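Local atomic coordinates of clavulanic acid biosynthesis oligopeptide binding protein 2 (Streptomyces clavuligerus, PDB entry 2WOL), a protein that probably binds oligopeptides as a family 5 solute-binding protein of the clavulanic acid biosynthetic pathway. Residues 11-16 with 292-297; 41-46 with 54-59; 48-53 with 132-137; 325-330 with 363-368; 329-334 with 347-352. All blocks are in the same frame, centred on the assembly; numbering follows the deposited sequence.

Contact 1: 11-16 with 292-297; sequences TTAGAG and LRSHTD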
# COMPACT_ATOMS: atom_id res chain seq x y z
N THR A 11 -7.14 20.23 25.92
CA THR A 11 -7.25 21.51 26.63
C THR A 11 -6.95 22.74 25.76
O THR A 11 -7.26 23.87 26.15
CB THR A 11 -6.36 21.55 27.90
OG1 THR A 11 -4.99 21.33 27.54
CG2 THR A 11 -6.81 20.49 28.91
N THR A 12 -6.33 22.52 24.60
CA THR A 12 -6.00 23.61 23.68
C THR A 12 -6.34 23.24 22.24
O THR A 12 -5.97 22.17 21.77
CB THR A 12 -4.50 23.99 23.76
OG1 THR A 12 -3.70 22.81 23.80
CG2 THR A 12 -4.22 24.85 24.99
N ALA A 13 -7.05 24.13 21.55
CA ALA A 13 -7.47 23.89 20.16
C ALA A 13 -6.28 23.89 19.20
O ALA A 13 -5.35 24.69 19.34
CB ALA A 13 -8.50 24.91 19.72
N GLY A 14 -6.31 22.97 18.24
CA GLY A 14 -5.23 22.80 17.27
C GLY A 14 -5.47 23.51 15.96
O GLY A 14 -6.29 24.43 15.87
N ALA A 15 -4.77 23.06 14.92
CA ALA A 15 -4.77 23.71 13.61
C ALA A 15 -6.11 23.65 12.89
O ALA A 15 -6.38 24.48 12.01
CB ALA A 15 -3.67 23.12 12.73
N GLY A 16 -6.94 22.67 13.24
CA GLY A 16 -8.27 22.52 12.66
C GLY A 16 -8.48 21.17 11.99
O GLY A 16 -7.53 20.54 11.54
N LEU A 292 -10.94 18.47 20.25
CA LEU A 292 -10.36 17.25 19.67
C LEU A 292 -10.47 17.18 18.14
O LEU A 292 -9.55 16.70 17.48
CB LEU A 292 -10.97 16.00 20.32
CG LEU A 292 -10.64 15.75 21.81
CD1 LEU A 292 -11.24 14.43 22.26
CD2 LEU A 292 -9.13 15.77 22.08
N ARG A 293 -11.58 17.68 17.59
CA ARG A 293 -11.76 17.77 16.14
C ARG A 293 -10.63 18.55 15.47
O ARG A 293 -10.20 18.22 14.37
CB ARG A 293 -13.09 18.44 15.80
CG ARG A 293 -14.30 17.54 15.88
CD ARG A 293 -15.53 18.26 15.35
NE ARG A 293 -15.51 18.37 13.89
CZ ARG A 293 -15.91 17.41 13.06
NH1 ARG A 293 -16.37 16.26 13.54
NH2 ARG A 293 -15.86 17.60 11.75
N SER A 294 -10.16 19.59 16.15
CA SER A 294 -9.12 20.46 15.62
C SER A 294 -7.75 19.76 15.54
O SER A 294 -6.84 20.26 14.89
CB SER A 294 -9.03 21.76 16.44
OG SER A 294 -8.40 21.54 17.69
N HIS A 295 -7.65 18.61 16.20
CA HIS A 295 -6.42 17.80 16.22
C HIS A 295 -6.54 16.55 15.34
O HIS A 295 -5.70 15.66 15.43
CB HIS A 295 -6.09 17.36 17.65
CG HIS A 295 -5.93 18.49 18.63
ND1 HIS A 295 -4.91 19.41 18.53
CD2 HIS A 295 -6.64 18.82 19.73
CE1 HIS A 295 -5.01 20.27 19.53
NE2 HIS A 295 -6.05 19.94 20.27
N THR A 296 -7.57 16.50 14.50
CA THR A 296 -7.88 15.28 13.75
C THR A 296 -7.90 15.50 12.24
O THR A 296 -8.42 16.51 11.75
CB THR A 296 -9.23 14.69 14.22
OG1 THR A 296 -9.18 14.49 15.64
CG2 THR A 296 -9.50 13.35 13.56
N ASP A 297 -7.32 14.55 11.51
CA ASP A 297 -7.35 14.50 10.05
C ASP A 297 -8.11 13.26 9.60
O ASP A 297 -8.00 12.20 10.22
CB ASP A 297 -5.93 14.47 9.50
CG ASP A 297 -5.16 15.73 9.82
OD1 ASP A 297 -5.68 16.83 9.54
OD2 ASP A 297 -4.04 15.64 10.37
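The type I beta turn from R293 to T296 puts S294 and H295 at its two central positions, and both grip the backbone of T12, G14 and G16. H295 NE2 donates to T12 O at 2.7 Å; the oxygen sits at the ring edge, in the imidazole plane, although the N-H is bent at 132°. S294 OG lies over the centre of the same ring and accepts from G14 N at 2.6 Å in a nearly straight bond (166°). With chi1 at 75°, OG stands between its own backbone N and carbonyl carbon, and it also bonds to V291 O on the helix before the turn. S294 O takes G16 N on a lone pair at 2.9 Å. This turn joins helix 290-293 to strand 296-297, so the N-terminal loop is pinned to a helix-to-strand junction. Just before the turn, L292 O accepts from H295 N and T296 OG1 (2.9 Å), which come from opposite faces of its plane. G14 passes close to the imidazole, its CA 3.6 Å from H295 ND1. S294 O and G16 O, two acceptors 3.4 Å apart, are bonded by NH1 and NH2 of R535, whose charge probably offsets their repulsion.

Contact 2: 41-46 with 54-59; sequences ADVDSL and VWVWLL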
# COMPACT_ATOMS: atom_id res chain seq x y z
N ALA A 41 1.54 -2.98 17.13
CA ALA A 41 2.25 -4.14 16.59
C ALA A 41 3.73 -3.85 16.43
O ALA A 41 4.13 -2.71 16.19
CB ALA A 41 1.65 -4.56 15.27
N ASP A 42 4.55 -4.89 16.55
CA ASP A 42 5.98 -4.80 16.27
C ASP A 42 6.19 -4.70 14.76
O ASP A 42 5.31 -5.06 13.97
CB ASP A 42 6.68 -6.05 16.82
CG ASP A 42 8.17 -5.83 17.12
OD1 ASP A 42 8.74 -4.79 16.74
OD2 ASP A 42 8.77 -6.73 17.73
N VAL A 43 7.35 -4.20 14.36
CA VAL A 43 7.75 -4.26 12.95
C VAL A 43 7.76 -5.71 12.49
O VAL A 43 8.02 -6.63 13.28
CB VAL A 43 9.15 -3.62 12.72
CG1 VAL A 43 9.15 -2.16 13.15
CG2 VAL A 43 10.25 -4.40 13.46
N ASP A 44 7.46 -5.93 11.21
CA ASP A 44 7.60 -7.27 10.64
C ASP A 44 9.08 -7.63 10.42
O ASP A 44 9.48 -8.78 10.56
CB ASP A 44 6.75 -7.47 9.37
CG ASP A 44 7.01 -6.40 8.30
OD1 ASP A 44 7.65 -5.37 8.58
OD2 ASP A 44 6.55 -6.62 7.15
N SER A 45 9.88 -6.62 10.08
CA SER A 45 11.32 -6.79 9.89
C SER A 45 12.04 -5.44 9.94
O SER A 45 11.46 -4.41 9.58
CB SER A 45 11.60 -7.48 8.55
OG SER A 45 12.99 -7.70 8.38
N LEU A 46 13.29 -5.47 10.39
CA LEU A 46 14.20 -4.32 10.27
C LEU A 46 15.18 -4.48 9.10
O LEU A 46 16.03 -3.62 8.86
CB LEU A 46 14.94 -4.05 11.58
CG LEU A 46 14.08 -3.58 12.76
CD1 LEU A 46 14.91 -3.51 14.03
CD2 LEU A 46 13.41 -2.24 12.49
N VAL A 54 3.06 -1.09 5.44
CA VAL A 54 3.08 0.29 4.96
C VAL A 54 3.76 1.22 5.96
O VAL A 54 4.56 2.07 5.58
CB VAL A 54 1.66 0.81 4.60
CG1 VAL A 54 1.72 2.26 4.12
CG2 VAL A 54 1.02 -0.06 3.53
N TRP A 55 3.45 1.03 7.25
CA TRP A 55 4.01 1.89 8.29
C TRP A 55 5.51 1.67 8.53
O TRP A 55 6.20 2.55 9.03
CB TRP A 55 3.20 1.82 9.59
CG TRP A 55 3.21 0.49 10.30
CD1 TRP A 55 2.31 -0.53 10.15
CD2 TRP A 55 4.12 0.07 11.33
NE1 TRP A 55 2.62 -1.57 10.99
CE2 TRP A 55 3.72 -1.22 11.74
CE3 TRP A 55 5.23 0.67 11.94
CZ2 TRP A 55 4.40 -1.93 12.73
CZ3 TRP A 55 5.91 -0.05 12.93
CH2 TRP A 55 5.49 -1.33 13.31
N VAL A 56 6.00 0.48 8.18
CA VAL A 56 7.44 0.23 8.25
C VAL A 56 8.13 0.83 7.02
O VAL A 56 9.24 1.35 7.12
CB VAL A 56 7.77 -1.26 8.44
CG1 VAL A 56 9.29 -1.47 8.51
CG2 VAL A 56 7.12 -1.79 9.71
N TRP A 57 7.47 0.80 5.85
CA TRP A 57 7.98 1.54 4.69
C TRP A 57 8.11 3.02 5.05
O TRP A 57 9.09 3.67 4.69
CB TRP A 57 7.07 1.38 3.47
CG TRP A 57 6.92 -0.03 2.99
CD1 TRP A 57 7.74 -1.09 3.26
CD2 TRP A 57 5.87 -0.53 2.13
NE1 TRP A 57 7.27 -2.22 2.62
CE2 TRP A 57 6.13 -1.91 1.93
CE3 TRP A 57 4.74 0.04 1.53
CZ2 TRP A 57 5.30 -2.72 1.14
CZ3 TRP A 57 3.92 -0.77 0.73
CH2 TRP A 57 4.20 -2.14 0.56
N LEU A 58 7.11 3.53 5.76
CA LEU A 58 7.11 4.90 6.23
C LEU A 58 8.27 5.17 7.20
O LEU A 58 8.97 6.17 7.08
CB LEU A 58 5.76 5.18 6.91
CG LEU A 58 5.41 6.59 7.36
CD1 LEU A 58 5.13 7.48 6.15
CD2 LEU A 58 4.19 6.50 8.27
N LEU A 59 8.48 4.25 8.14
CA LEU A 59 9.59 4.33 9.08
C LEU A 59 10.95 4.24 8.37
O LEU A 59 11.93 4.86 8.81
CB LEU A 59 9.47 3.23 10.13
CG LEU A 59 10.51 3.17 11.25
CD1 LEU A 59 10.38 4.36 12.18
CD2 LEU A 59 10.35 1.87 12.00
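V43 and V56 mark the closest backbone approach, with CA atoms 6.5 Å apart. Residues 41-43 run extended and the chain turns at D44, while 54-59 is the first part of a helix, so loop and helix meet through apolar and van der Waals contacts, with no direct polar bond between the two segments. V43 CG1 makes the apolar contacts. It stands anti to the carbonyl carbon (chi1 -60°), where it meets W55 CH2 at 3.8 Å, V56 CG2 at 4.0 Å and, more loosely, L59 CD2. The V43 and W55 side chains cross at about a right angle. W55 turns the far end of its six-membered ring to the loop backbone: D42 O lies at the ring edge, 3.5 Å from W55 CZ2, and A41 O is equally close to CH2. V56 CG2 covers one face of this indole near its rim, which probably limits the ring's rotation. On the other flank D44 OD1 comes within 3.8 Å of V56 CG2, and S45 O touches V56 CG1. The D44 carboxylate is held by T51 OG1 and Y52 N, just before the helix. H220 of strand 215-221 packs on V43, and L226 and L228 of strand 225-230 on L59. This is the link from strand 34-39 to helix 54-63, a beta-loop-alpha connection folded back onto the helix it leads into.

Contact 3: 48-53 with 132-137; sequences PARTYY and VLPGGP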
# COMPACT_ATOMS: atom_id res chain seq x y z
N PRO A 48 15.49 -3.92 5.42
CA PRO A 48 14.68 -3.09 4.52
C PRO A 48 14.03 -3.87 3.36
O PRO A 48 13.04 -3.42 2.79
CB PRO A 48 15.70 -2.07 3.98
CG PRO A 48 17.03 -2.70 4.20
CD PRO A 48 16.90 -3.49 5.46
N ALA A 49 14.59 -5.03 3.03
CA ALA A 49 14.07 -5.85 1.94
C ALA A 49 12.94 -6.79 2.34
O ALA A 49 12.28 -7.36 1.48
CB ALA A 49 15.20 -6.63 1.28
N ARG A 50 12.73 -6.96 3.65
CA ARG A 50 11.85 -8.02 4.14
C ARG A 50 10.59 -7.50 4.82
O ARG A 50 9.87 -8.27 5.48
CB ARG A 50 12.61 -8.95 5.08
CG ARG A 50 13.81 -9.63 4.42
CD ARG A 50 14.49 -10.58 5.38
NE ARG A 50 13.65 -11.73 5.69
CZ ARG A 50 13.97 -12.68 6.57
NH1 ARG A 50 15.12 -12.63 7.23
NH2 ARG A 50 13.13 -13.69 6.78
N THR A 51 10.31 -6.21 4.65
CA THR A 51 9.11 -5.62 5.21
C THR A 51 8.01 -5.39 4.17
O THR A 51 8.28 -4.94 3.04
CB THR A 51 9.39 -4.31 5.98
OG1 THR A 51 8.15 -3.77 6.45
CG2 THR A 51 10.09 -3.27 5.08
N TYR A 52 6.78 -5.70 4.56
CA TYR A 52 5.60 -5.47 3.73
C TYR A 52 4.53 -4.71 4.51
O TYR A 52 3.34 -4.78 4.16
CB TYR A 52 5.03 -6.80 3.19
CG TYR A 52 4.78 -6.79 1.70
CD1 TYR A 52 5.33 -7.78 0.88
CD2 TYR A 52 4.03 -5.78 1.10
CE1 TYR A 52 5.12 -7.77 -0.50
CE2 TYR A 52 3.82 -5.75 -0.28
CZ TYR A 52 4.37 -6.75 -1.07
OH TYR A 52 4.16 -6.74 -2.43
N TYR A 53 4.94 -4.01 5.57
CA TYR A 53 4.03 -3.14 6.32
C TYR A 53 4.18 -1.72 5.80
O TYR A 53 5.30 -1.18 5.75
CB TYR A 53 4.36 -3.12 7.81
CG TYR A 53 3.98 -4.34 8.63
CD1 TYR A 53 3.24 -5.40 8.08
CD2 TYR A 53 4.34 -4.42 9.97
CE1 TYR A 53 2.90 -6.51 8.86
CE2 TYR A 53 4.00 -5.51 10.76
CZ TYR A 53 3.28 -6.55 10.20
OH TYR A 53 2.95 -7.63 10.99
N VAL A 132 16.11 -17.05 1.66
CA VAL A 132 16.79 -16.49 2.83
C VAL A 132 16.12 -15.20 3.33
O VAL A 132 16.05 -14.97 4.55
CB VAL A 132 18.30 -16.23 2.52
CG1 VAL A 132 19.01 -15.56 3.69
CG2 VAL A 132 19.00 -17.54 2.17
N LEU A 133 15.62 -14.39 2.40
CA LEU A 133 15.10 -13.05 2.70
C LEU A 133 13.63 -12.83 2.31
O LEU A 133 13.29 -11.78 1.74
CB LEU A 133 15.98 -11.99 2.03
CG LEU A 133 17.49 -12.09 2.23
CD1 LEU A 133 18.18 -11.09 1.33
CD2 LEU A 133 17.87 -11.84 3.67
N PRO A 134 12.73 -13.78 2.64
CA PRO A 134 11.34 -13.57 2.26
C PRO A 134 10.69 -12.47 3.10
O PRO A 134 11.17 -12.16 4.20
CB PRO A 134 10.69 -14.91 2.59
CG PRO A 134 11.50 -15.44 3.72
CD PRO A 134 12.91 -15.06 3.36
N GLY A 135 9.62 -11.88 2.58
CA GLY A 135 8.80 -10.97 3.36
C GLY A 135 8.51 -9.64 2.71
O GLY A 135 7.58 -8.94 3.13
N GLY A 136 9.29 -9.27 1.70
CA GLY A 136 9.13 -7.98 1.03
C GLY A 136 8.65 -8.11 -0.41
O GLY A 136 8.46 -9.22 -0.91
N PRO A 137 8.46 -6.97 -1.09
CA PRO A 137 8.00 -6.97 -2.48
C PRO A 137 8.99 -7.62 -3.44
O PRO A 137 10.20 -7.59 -3.21
CB PRO A 137 7.84 -5.48 -2.80
CG PRO A 137 7.75 -4.79 -1.48
CD PRO A 137 8.62 -5.60 -0.56
O HOH W 1 12.08 -8.05 -1.16
O HOH W 2 11.50 -10.40 0.23
O HOH W 3 10.14 -13.20 6.77
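R50 and P134 form the tight polar part of this contact. R50 NE donates to P134 O at 2.9 Å in an almost linear bond (173°), with the oxygen at the guanidinium edge and in its plane. Chi3 of 68° bends the chain at the CG-CD bond, placing NE for this bond; V132 O sits over the centre of one guanidinium face, and R50 CD packs on L133 CB. Backbones also meet at G136, whose CA lies 3.2 Å from A49 O in a CA-H...O contact where a CB would clash. Y52 slides past P137 in the opposite direction, and P137 CG stands over the ring face, 4.1 Å from the centroid and displaced toward the rim, while G135 O lies at the ring edge. Elsewhere water does the joining. Water 1 lies between A49 O and P137 O, and water 2 is near L133 O and accepts from G136 N at 2.9 Å. On the exposed flank, beside P134, water 3 donates to P134 O at 3.0 Å but holds R50 NH2 only weakly. The 48-53 loop leads into helix 54-63 and is clasped by the loop that follows helix 117-127. Y52 OH bonds to D456 OD2, and a glycerol, probably from the crystallisation liquor, lies near its side chain, which is consistent with a place beside the ligand cleft of a solute-binding protein.

Contact 4: 325-330 with 363-368; sequences VQYAAD and DLYPTG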
# COMPACT_ATOMS: atom_id res chain seq x y z
N VAL A 325 -25.52 -9.64 -9.03
CA VAL A 325 -24.95 -9.32 -7.72
C VAL A 325 -24.63 -7.82 -7.61
O VAL A 325 -24.93 -7.19 -6.60
CB VAL A 325 -23.71 -10.18 -7.42
CG1 VAL A 325 -23.00 -9.70 -6.15
CG2 VAL A 325 -24.10 -11.65 -7.29
N GLN A 326 -24.05 -7.26 -8.67
CA GLN A 326 -23.72 -5.83 -8.67
C GLN A 326 -24.98 -4.98 -8.51
O GLN A 326 -25.02 -4.07 -7.69
CB GLN A 326 -22.96 -5.44 -9.94
CG GLN A 326 -21.71 -6.28 -10.24
CD GLN A 326 -20.39 -5.57 -10.00
OE1 GLN A 326 -20.35 -4.38 -9.65
NE2 GLN A 326 -19.30 -6.29 -10.23
N TYR A 327 -26.02 -5.28 -9.28
CA TYR A 327 -27.27 -4.52 -9.21
C TYR A 327 -27.98 -4.65 -7.87
O TYR A 327 -28.61 -3.69 -7.41
CB TYR A 327 -28.24 -4.96 -10.32
CG TYR A 327 -27.94 -4.41 -11.69
CD1 TYR A 327 -27.67 -5.27 -12.76
CD2 TYR A 327 -27.94 -3.04 -11.94
CE1 TYR A 327 -27.40 -4.79 -14.02
CE2 TYR A 327 -27.68 -2.54 -13.21
CZ TYR A 327 -27.41 -3.42 -14.25
OH TYR A 327 -27.14 -2.94 -15.52
N ALA A 328 -27.89 -5.83 -7.25
CA ALA A 328 -28.60 -6.10 -5.99
C ALA A 328 -27.82 -5.70 -4.74
O ALA A 328 -28.29 -5.92 -3.62
CB ALA A 328 -29.01 -7.57 -5.92
N ALA A 329 -26.65 -5.11 -4.92
CA ALA A 329 -25.85 -4.62 -3.80
C ALA A 329 -26.51 -3.39 -3.20
O ALA A 329 -26.77 -2.41 -3.89
CB ALA A 329 -24.43 -4.31 -4.26
N ASP A 330 -26.80 -3.45 -1.90
CA ASP A 330 -27.29 -2.28 -1.18
C ASP A 330 -26.06 -1.52 -0.70
O ASP A 330 -25.49 -1.83 0.34
CB ASP A 330 -28.18 -2.70 -0.01
CG ASP A 330 -28.78 -1.51 0.74
OD1 ASP A 330 -28.23 -0.40 0.67
OD2 ASP A 330 -29.82 -1.71 1.41
N ASP A 363 -19.97 3.87 -13.83
CA ASP A 363 -21.01 3.21 -13.04
C ASP A 363 -21.86 2.35 -13.97
O ASP A 363 -22.95 2.75 -14.38
CB ASP A 363 -21.86 4.25 -12.29
CG ASP A 363 -22.85 3.61 -11.32
OD1 ASP A 363 -22.70 2.42 -10.98
OD2 ASP A 363 -23.78 4.33 -10.89
N LEU A 364 -21.34 1.18 -14.30
CA LEU A 364 -22.01 0.30 -15.26
C LEU A 364 -23.27 -0.34 -14.70
O LEU A 364 -24.18 -0.67 -15.47
CB LEU A 364 -21.05 -0.78 -15.78
CG LEU A 364 -19.83 -0.30 -16.58
CD1 LEU A 364 -19.09 -1.49 -17.18
CD2 LEU A 364 -20.20 0.70 -17.68
N TYR A 365 -23.32 -0.52 -13.38
CA TYR A 365 -24.44 -1.19 -12.72
C TYR A 365 -25.06 -0.32 -11.62
O TYR A 365 -24.90 -0.62 -10.43
CB TYR A 365 -24.01 -2.56 -12.19
CG TYR A 365 -23.14 -3.30 -13.19
CD1 TYR A 365 -21.78 -3.51 -12.94
CD2 TYR A 365 -23.67 -3.73 -14.40
CE1 TYR A 365 -20.97 -4.17 -13.86
CE2 TYR A 365 -22.87 -4.37 -15.33
CZ TYR A 365 -21.53 -4.59 -15.06
OH TYR A 365 -20.76 -5.24 -16.00
N PRO A 366 -25.78 0.75 -12.00
CA PRO A 366 -26.32 1.64 -10.97
C PRO A 366 -27.31 0.93 -10.06
O PRO A 366 -28.04 0.03 -10.50
CB PRO A 366 -27.05 2.72 -11.78
CG PRO A 366 -26.50 2.63 -13.15
CD PRO A 366 -26.12 1.20 -13.36
N THR A 367 -27.34 1.35 -8.80
CA THR A 367 -28.16 0.70 -7.78
C THR A 367 -29.42 1.49 -7.41
O THR A 367 -29.90 1.42 -6.27
CB THR A 367 -27.33 0.39 -6.52
OG1 THR A 367 -26.75 1.60 -6.02
CG2 THR A 367 -26.23 -0.61 -6.82
N GLY A 368 -29.97 2.23 -8.37
CA GLY A 368 -31.23 2.94 -8.15
C GLY A 368 -31.08 4.32 -7.52
O GLY A 368 -29.98 4.70 -7.11
O HOH W 4 -23.56 -1.96 -8.46
O HOH W 5 -27.07 -0.38 -16.47
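Y327 and Y365 make a T-shaped pair, the edge of Y365 directed at the face of Y327, with planes at 81° and centroids 5.5 Å apart. Y365 CB lies over that same face of Y327, 4.0 Å from the centroid and displaced toward the rim, a CH-pi contact. At the Y327 edge, in plane, are P366 O, 3.4 Å from Y327 CD2, and water 5, which joins Y327 OH to L364 O. The Y365 ring has L364 CB over the centre of one face, and its rim atom CD2 is 3.8 Å from Y327 CZ. Q326 crosses Y365 obliquely, its amide plane turned 49° from the ring and OE1 3.7 Å from Y365 CD1. A bend at chi2 (-107°) places the Q326 amide carbon CD, and NE2 is held by A521 O and L523 O. T367 CG2 reaches the turn just after the helix, 3.5 Å from A329 O. Water 4 lies 2.7 Å from both Q326 O and Y365 O and links the backbones. Beyond the contact, Y365 OH bonds to M518 O and R323 NE. The packing thus seats the C-terminal end of helix 319-327 against the loop leading into helix 375-384, reinforced by backbone bonds of Y327 with D374 and T367 with G373, in the family 5 solute-binding fold.

Contact 5: 329-334 with 347-352; sequences ADKILL and LTTALF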
# COMPACT_ATOMS: atom_id res chain seq x y z
N ALA A 329 -26.65 -5.11 -4.92
CA ALA A 329 -25.85 -4.62 -3.80
C ALA A 329 -26.51 -3.39 -3.20
O ALA A 329 -26.77 -2.41 -3.89
CB ALA A 329 -24.43 -4.31 -4.26
N ASP A 330 -26.80 -3.45 -1.90
CA ASP A 330 -27.29 -2.28 -1.18
C ASP A 330 -26.06 -1.52 -0.70
O ASP A 330 -25.49 -1.83 0.34
CB ASP A 330 -28.18 -2.70 -0.01
CG ASP A 330 -28.78 -1.51 0.74
OD1 ASP A 330 -28.23 -0.40 0.67
OD2 ASP A 330 -29.82 -1.71 1.41
N LYS A 331 -25.65 -0.52 -1.49
CA LYS A 331 -24.39 0.20 -1.24
C LYS A 331 -24.41 0.96 0.08
O LYS A 331 -23.37 1.15 0.71
CB LYS A 331 -24.07 1.15 -2.39
CG LYS A 331 -23.93 0.51 -3.79
CD LYS A 331 -22.81 -0.54 -3.91
CE LYS A 331 -21.42 0.04 -3.63
NZ LYS A 331 -20.96 1.04 -4.65
N ILE A 332 -25.60 1.41 0.48
CA ILE A 332 -25.78 2.13 1.74
C ILE A 332 -25.59 1.19 2.92
O ILE A 332 -24.83 1.48 3.85
CB ILE A 332 -27.16 2.83 1.79
CG1 ILE A 332 -27.34 3.81 0.61
CG2 ILE A 332 -27.38 3.53 3.14
CD1 ILE A 332 -26.26 4.90 0.51
N LEU A 333 -26.27 0.04 2.86
CA LEU A 333 -26.13 -1.01 3.88
C LEU A 333 -24.69 -1.50 3.99
O LEU A 333 -24.17 -1.72 5.09
CB LEU A 333 -27.06 -2.18 3.57
CG LEU A 333 -27.21 -3.32 4.58
CD1 LEU A 333 -27.99 -2.86 5.80
CD2 LEU A 333 -27.86 -4.55 3.95
N LEU A 334 -24.04 -1.66 2.84
CA LEU A 334 -22.67 -2.15 2.78
C LEU A 334 -21.69 -1.13 3.37
O LEU A 334 -20.75 -1.50 4.07
CB LEU A 334 -22.29 -2.54 1.35
CG LEU A 334 -22.94 -3.84 0.87
CD1 LEU A 334 -23.08 -3.88 -0.64
CD2 LEU A 334 -22.14 -5.04 1.36
N LEU A 347 -18.07 6.20 -0.77
CA LEU A 347 -18.75 5.34 -1.74
C LEU A 347 -18.08 5.43 -3.09
O LEU A 347 -17.68 6.51 -3.53
CB LEU A 347 -20.22 5.73 -1.89
CG LEU A 347 -21.21 5.23 -0.85
CD1 LEU A 347 -22.57 5.85 -1.13
CD2 LEU A 347 -21.29 3.71 -0.89
N THR A 348 -17.94 4.29 -3.75
CA THR A 348 -17.39 4.26 -5.10
C THR A 348 -18.10 3.22 -5.96
O THR A 348 -18.48 2.16 -5.46
CB THR A 348 -15.86 4.01 -5.09
OG1 THR A 348 -15.35 4.10 -6.42
CG2 THR A 348 -15.51 2.65 -4.50
N THR A 349 -18.27 3.54 -7.24
CA THR A 349 -18.81 2.60 -8.22
C THR A 349 -17.72 2.12 -9.19
O THR A 349 -18.00 1.37 -10.12
CB THR A 349 -19.97 3.21 -9.02
OG1 THR A 349 -19.48 4.32 -9.78
CG2 THR A 349 -21.08 3.68 -8.09
N ALA A 350 -16.49 2.58 -8.97
CA ALA A 350 -15.35 2.14 -9.76
C ALA A 350 -14.15 1.83 -8.87
O ALA A 350 -14.25 1.87 -7.64
CB ALA A 350 -15.00 3.17 -10.83
N LEU A 351 -13.01 1.52 -9.49
CA LEU A 351 -11.88 0.94 -8.77
C LEU A 351 -10.79 1.94 -8.37
O LEU A 351 -10.39 1.98 -7.20
CB LEU A 351 -11.27 -0.22 -9.58
CG LEU A 351 -12.26 -1.30 -10.06
CD1 LEU A 351 -11.62 -2.22 -11.08
CD2 LEU A 351 -12.82 -2.10 -8.90
N PHE A 352 -10.31 2.74 -9.32
CA PHE A 352 -9.21 3.68 -9.06
C PHE A 352 -9.54 4.69 -7.97
O PHE A 352 -10.62 5.28 -7.98
CB PHE A 352 -8.85 4.47 -10.32
CG PHE A 352 -8.17 3.66 -11.40
CD1 PHE A 352 -8.62 3.76 -12.72
CD2 PHE A 352 -7.09 2.84 -11.12
CE1 PHE A 352 -8.00 3.03 -13.74
CE2 PHE A 352 -6.46 2.11 -12.13
CZ PHE A 352 -6.93 2.21 -13.44
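K331 and T348 provide the polar link between the two segments: K331 NZ donates to T348 O at 2.8 Å. The ammonium stands above the carbonyl plane, 42° out of it. All four K331 side-chain torsions are near -60°, so the chain is coiled rather than extended, and chi4 sets NZ beside this oxygen. NZ also has a weak bond to P525 O, which gives the buried charge a second carbonyl partner.

Apolar contact comes from L347, whose two methyls divide the work. L347 CD2 lies against the helix backbone, 3.7 Å from K331 O, and close to K331 CB at 4.1 Å. L347 CD1 meets I332 CD1 at 4.1 Å, methyl against methyl. L347 ends strand 346-347, which pairs antiparallel with strand 523-534; its packing sets the first turn of helix 331-337 against the end of that strand and the loop leaving it.

Capping bonds belong to the helix 331-337 itself. D330 is its N-cap: D330 OD1 accepts from L333 N at 3.0 Å in a nearly straight bond (176°), approached from above the carboxylate plane, and takes a weaker one from I332 N. The other oxygen, D330 OD2, makes a salt bridge to R372 NH1.

Bonds along the 347-352 loop shape the receiving side. T348 OG1 donates to A350 O at 2.8 Å, and T349 OG1 bonds to L362 O. T348 continues the pairing through a backbone bond with L526.

How the contacts relate
From the N terminus, contact 1 closes a loop of 275 residues, tying the N-terminal segment to the junction of helix 290-293 and strand 296-297. Contacts 2 and 3 are nested inside that loop. Their segments alternate along the chain, so they cross, and they touch within the 40-59 region; contact 3 ties that strand-to-helix link to the loop after helix 117-127. Contacts 4 and 5 come later in the chain, after contact 1 has closed. They share A329 and D330, between helices 319-327 and 331-337, and anchor the first helix to 363-368 and the second to 347-352. Centres of contacts 2 and 4 are about 38 Å apart, on opposite sides of the chain's centre.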